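PDB 6ITW: type VI immunity protein Atu4351 from Agrobacterium fabrum, which is the immunity partner in a type VI secretion effector-immunity pair and probably protects its own cell by neutralising the cognate DNase toxin. Local coordinates for residues T104-I109 with R113-G118; S143-A146 with K152-F155. One frame throughout, in Å; residues are numbered along the deposited sequence.

Contact 1 of 2, residues T104-I109 with R113-G118; sequences TTEINI and RVTCRG
The flat peptide groups of E106 and T115 exchange a pair of N-H to O bonds, each donor lying in the plane of its partner's carbonyl. E106 N reaches T115 O at 3.1 Å. T115 N returns to E106 O at 3.0 Å. The next such pair is less even. N108 N reaches R113 O at 2.7 Å with the donor tilted 19° from the carbonyl plane, whereas R113 N lies on a lone pair of N108 O. Above and below these peptides the side chains divide between the two faces of the hairpin. On one, T115 carries the contact: its hydroxyl sits between the backbone N and the carbonyl carbon (chi1 48°), which sets T115 OG1 against E106 CB at 3.2 Å. Beside this pair, N108 CB and R113 CB meet at 4.2 Å, and the carboxamide oxygen of N108 turns to L111 N in the connecting turn. The face of T105, I107, V114 and C116 is mostly apolar, but T105 OG1, bonded to K103 O, comes within 3.7 Å of C116 SG. There V114 CG1 lies 4.0 Å from T105 CG2, and V114 CG2 approaches I107 CG2. At T104 two waters bridge the strands: both donate to T104 O, one accepting from R117 N and the other from G118 N. The hairpin is an antiparallel beta ribbon inside a larger mixed sheet. Strand 94-99 bonds to its 103-108 edge through T105 and I107, strand 207-209 runs parallel to 113-116 and bonds through V114, and helix 66-73 packs on the I107 and V114 face.

Contact 2 of 2, residues S143-A146 with K152-F155; sequences SFDA and KLMF
D145 reaches across to L153, M154 and F155, and its side chain can be followed outward atom by atom. D145 CB rests near the methyl CD2 of L153 at 3.9 Å. D145 CG touches two methylenes, F155 CB at 3.6 Å and L153 CB. At the tip the two oxygens have different tasks. D145 OD1 takes the N-H of F155, with F155 N at 2.9 Å, on its syn lone pair and the N-H of A146, the residue that follows it, on its anti lone pair; M154 N adds a third, weak bond. D145 OD2 is flanked by carbon, F155 CB at 3.5 Å and L153 CB. With both lone pairs of OD1 in use, the rotation of the carboxylate is largely fixed. F155 is the first residue of helix 155-162, so a carboxylate from an earlier bend of the same long loop binds a backbone N-H at the start of that helix; its position there would be expected to favour the ionised form. The F155 ring departs from CB nearly perpendicular to the carboxylate (planes 79° apart) and meets Y56 edge-to-face. Alongside, A146 O receives a weak bond from M154 N at 3.0 Å and is also skirted by the selenomethionine side chain of M154. M154 CG passes A146 O at 3.3 Å, and the bend at chi3 (-78°) carries the terminal methyl M154 CE to A146 CB at 3.9 Å. Beyond the two segments, F92 packs against D145 and A146, while the carbonyl of L153 is bound by R157 from the first turn of the helix.

The two contacts follow in series along the chain: contact 1 closes its hairpin, helix 128-137 intervenes, and contact 2 then shapes the loop that leads into helix 155-162. Their centres lie about 17 Å apart, yet they adjoin: in the conformer described here, the carboxylate end of E106 packs on F144 of segment 143-146. K94, on the strand next to 103-108, serves both regions: its NZ hydrogen-bonds to S143 O and makes a long, weak ion pair with E106. Segment 104-109 belongs to the GAD-like part of the protein and contact 2 to the Tdi1 C-terminal part, so the two meet here, consistent with one compact immunity protein.

Contact 1 of 2, residues T104-I109 with R113-G118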
loop_
_atom_site.group_PDB
_atom_site.type_symbol
_atom_site.label_atom_id
_atom_site.label_comp_id
_atom_site.label_asym_id
_atom_site.label_seq_id
_atom_site.Cartn_x
_atom_site.Cartn_y
_atom_site.Cartn_z
ATOM N N THR A 104 8.688 -4.242 -5.545
ATOM C CA THR A 104 7.899 -3.623 -4.488
ATOM C C THR A 104 7.671 -2.141 -4.765
ATOM O O THR A 104 8.612 -1.384 -5.028
ATOM C CB THR A 104 8.605 -3.807 -3.141
ATOM O OG1 THR A 104 8.606 -5.195 -2.783
ATOM C CG2 THR A 104 7.902 -3.037 -2.056
ATOM N N THR A 105 6.412 -1.734 -4.685
ATOM C CA THR A 105 5.977 -0.375 -4.968
ATOM C C THR A 105 5.096 0.094 -3.817
ATOM O O THR A 105 4.367 -0.715 -3.230
ATOM C CB THR A 105 5.195 -0.331 -6.307
ATOM O OG1 THR A 105 6.001 -0.884 -7.365
ATOM C CG2 THR A 105 4.776 1.096 -6.670
ATOM N N GLU A 106 5.168 1.380 -3.472
ATOM C CA GLU A 106 4.307 1.965 -2.447
ATOM C C GLU A 106 3.516 3.113 -3.065
ATOM O O GLU A 106 4.091 3.988 -3.718
ATOM C CB GLU A 106 5.114 2.451 -1.227
ATOM C CG GLU A 106 5.931 1.354 -0.480
ATOM C CD GLU A 106 6.691 1.882 0.763
ATOM O OE1 GLU A 106 6.354 2.981 1.255
ATOM O OE2 GLU A 106 7.627 1.201 1.248
ATOM N N ILE A 107 2.205 3.107 -2.860
ATOM C CA ILE A 107 1.316 4.135 -3.387
ATOM C C ILE A 107 0.700 4.842 -2.185
ATOM O O ILE A 107 -0.219 4.316 -1.542
ATOM C CB ILE A 107 0.237 3.559 -4.310
ATOM C CG1 ILE A 107 0.865 2.740 -5.445
ATOM C CG2 ILE A 107 -0.585 4.671 -4.896
ATOM C CD1 ILE A 107 -0.182 2.188 -6.450
ATOM N N ASN A 108 1.209 6.035 -1.875
ATOM C CA ASN A 108 0.758 6.801 -0.717
ATOM C C ASN A 108 -0.461 7.612 -1.144
ATOM O O ASN A 108 -0.336 8.688 -1.739
ATOM C CB ASN A 108 1.887 7.677 -0.188
ATOM C CG ASN A 108 1.512 8.408 1.082
ATOM O OD1 ASN A 108 0.343 8.748 1.296
ATOM N ND2 ASN A 108 2.502 8.666 1.934
ATOM N N ILE A 109 -1.648 7.081 -0.822
ATOM C CA ILE A 109 -2.921 7.664 -1.251
ATOM C C ILE A 109 -3.184 8.993 -0.545
ATOM O O ILE A 109 -3.749 9.926 -1.134
ATOM C CB ILE A 109 -4.056 6.661 -0.973
ATOM C CG1 ILE A 109 -4.024 5.522 -1.983
ATOM C CG2 ILE A 109 -5.418 7.376 -0.938
ATOM C CD1 ILE A 109 -4.516 5.911 -3.344
ATOM N N ARG A 113 1.805 10.307 -3.353
ATOM C CA ARG A 113 3.184 9.994 -3.680
ATOM C C ARG A 113 3.310 8.520 -4.069
ATOM O O ARG A 113 2.516 7.674 -3.653
ATOM C CB ARG A 113 4.120 10.339 -2.504
ATOM C CG ARG A 113 3.993 11.794 -2.070
ATOM C CD ARG A 113 4.873 12.159 -0.876
ATOM N NE ARG A 113 4.459 13.474 -0.398
ATOM C CZ ARG A 113 4.842 14.069 0.733
ATOM N NH1 ARG A 113 5.690 13.493 1.585
ATOM N NH2 ARG A 113 4.349 15.272 1.008
ATOM N N VAL A 114 4.294 8.225 -4.913
ATOM C CA VAL A 114 4.625 6.862 -5.299
ATOM C C VAL A 114 6.120 6.677 -5.099
ATOM O O VAL A 114 6.907 7.590 -5.364
ATOM C CB VAL A 114 4.228 6.548 -6.760
ATOM C CG1 VAL A 114 4.609 5.105 -7.129
ATOM C CG2 VAL A 114 2.738 6.765 -6.991
ATOM N N THR A 115 6.513 5.494 -4.635
ATOM C CA THR A 115 7.922 5.197 -4.401
ATOM C C THR A 115 8.298 3.813 -4.920
ATOM O O THR A 115 7.580 2.838 -4.694
ATOM C CB THR A 115 8.277 5.288 -2.906
ATOM O OG1 THR A 115 7.313 4.556 -2.138
ATOM C CG2 THR A 115 8.288 6.738 -2.448
ATOM N N CYS A 116 9.428 3.736 -5.616
ATOM C CA CYS A 116 9.907 2.473 -6.167
ATOM C C CYS A 116 11.428 2.394 -6.100
ATOM O O CYS A 116 12.129 3.225 -6.679
ATOM C CB CYS A 116 9.434 2.303 -7.612
ATOM S SG CYS A 116 9.268 0.584 -8.145
ATOM N N ARG A 117 11.935 1.390 -5.391
ATOM C CA ARG A 117 13.373 1.204 -5.241
ATOM C C ARG A 117 13.997 0.559 -6.474
ATOM O O ARG A 117 15.146 0.839 -6.818
ATOM C CB ARG A 117 13.677 0.364 -3.999
ATOM C CG ARG A 117 13.194 0.983 -2.698
ATOM C CD ARG A 117 14.284 0.960 -1.638
ATOM N NE ARG A 117 13.922 1.746 -0.463
ATOM C CZ ARG A 117 14.378 1.508 0.764
ATOM N NH1 ARG A 117 15.216 0.503 0.979
ATOM N NH2 ARG A 117 13.995 2.275 1.776
ATOM N N GLY A 118 13.237 -0.308 -7.136
ATOM C CA GLY A 118 13.724 -0.993 -8.329
ATOM C C GLY A 118 13.722 -0.148 -9.590
ATOM O O GLY A 118 14.382 -0.519 -10.564
HETATM O O HOH W 1 10.007 -0.034 -3.312
HETATM O O HOH W 2 11.397 -2.023 -5.893
#

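Contact 2 of 2, residues S143-A146 with K152-F155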
loop_
_atom_site.group_PDB
_atom_site.type_symbol
_atom_site.label_atom_id
_atom_site.label_comp_id
_atom_site.label_asym_id
_atom_site.label_seq_id
_atom_site.Cartn_x
_atom_site.Cartn_y
_atom_site.Cartn_z
ATOM N N SER A 143 7.239 4.539 9.068
ATOM C CA SER A 143 6.882 5.194 7.816
ATOM C C SER A 143 5.476 4.827 7.347
ATOM O O SER A 143 4.919 5.521 6.487
ATOM C CB SER A 143 7.902 4.833 6.735
ATOM O OG SER A 143 7.859 3.438 6.436
ATOM N N PHE A 144 4.893 3.748 7.866
ATOM C CA PHE A 144 3.530 3.391 7.498
ATOM C C PHE A 144 2.506 3.962 8.448
ATOM O O PHE A 144 1.306 3.808 8.199
ATOM C CB PHE A 144 3.365 1.878 7.421
ATOM C CG PHE A 144 4.165 1.274 6.336
ATOM C CD1 PHE A 144 3.897 1.595 5.015
ATOM C CD2 PHE A 144 5.208 0.416 6.618
ATOM C CE1 PHE A 144 4.642 1.060 3.990
ATOM C CE2 PHE A 144 5.956 -0.135 5.595
ATOM C CZ PHE A 144 5.673 0.191 4.279
ATOM N N ASP A 145 2.954 4.614 9.518
ATOM C CA ASP A 145 2.071 5.416 10.349
ATOM C C ASP A 145 1.788 6.680 9.546
ATOM O O ASP A 145 2.063 6.723 8.342
ATOM C CB ASP A 145 2.727 5.713 11.715
ATOM C CG ASP A 145 1.714 5.836 12.870
ATOM O OD1 ASP A 145 0.657 6.510 12.725
ATOM O OD2 ASP A 145 2.001 5.265 13.952
ATOM N N ALA A 146 1.262 7.708 10.175
ATOM C CA ALA A 146 1.027 8.947 9.447
ATOM C C ALA A 146 1.084 10.092 10.444
ATOM O O ALA A 146 0.277 10.134 11.385
ATOM C CB ALA A 146 -0.321 8.920 8.710
ATOM N N LYS A 152 3.427 14.513 14.825
ATOM C CA LYS A 152 3.198 13.458 15.797
ATOM C C LYS A 152 2.350 12.345 15.182
ATOM O O LYS A 152 1.304 12.609 14.578
ATOM C CB LYS A 152 2.540 14.067 17.040
ATOM C CG LYS A 152 1.697 13.132 17.878
ATOM C CD LYS A 152 2.485 11.997 18.535
ATOM C CE LYS A 152 1.566 11.146 19.411
ATOM N NZ LYS A 152 0.740 12.021 20.304
ATOM N N LEU A 153 2.810 11.104 15.332
ATOM C CA LEU A 153 2.142 9.963 14.713
ATOM C C LEU A 153 0.689 9.842 15.175
ATOM O O LEU A 153 0.338 10.199 16.303
ATOM C CB LEU A 153 2.924 8.695 15.024
ATOM C CG LEU A 153 4.355 8.781 14.466
ATOM C CD1 LEU A 153 5.124 7.501 14.694
ATOM C CD2 LEU A 153 4.325 9.087 12.988
HETATM N N MSE A 154 -0.174 9.359 14.275
HETATM C CA MSE A 154 -1.613 9.334 14.567
HETATM C C MSE A 154 -2.231 7.952 14.866
HETATM O O MSE A 154 -3.338 7.898 15.427
HETATM C CB MSE A 154 -2.410 9.965 13.412
HETATM C CG MSE A 154 -2.163 11.428 13.197
HETATM SE SE MSE A 154 -3.494 12.190 11.964
HETATM C CE MSE A 154 -2.752 11.534 10.296
ATOM N N PHE A 155 -1.558 6.847 14.508
ATOM C CA PHE A 155 -2.243 5.548 14.556
ATOM C C PHE A 155 -2.776 5.220 15.955
ATOM O O PHE A 155 -3.961 4.902 16.112
ATOM C CB PHE A 155 -1.354 4.403 14.074
ATOM C CG PHE A 155 -2.054 3.059 14.144
ATOM C CD1 PHE A 155 -3.029 2.722 13.207
ATOM C CD2 PHE A 155 -1.783 2.160 15.171
ATOM C CE1 PHE A 155 -3.698 1.497 13.270
ATOM C CE2 PHE A 155 -2.451 0.934 15.239
ATOM C CZ PHE A 155 -3.403 0.601 14.289
#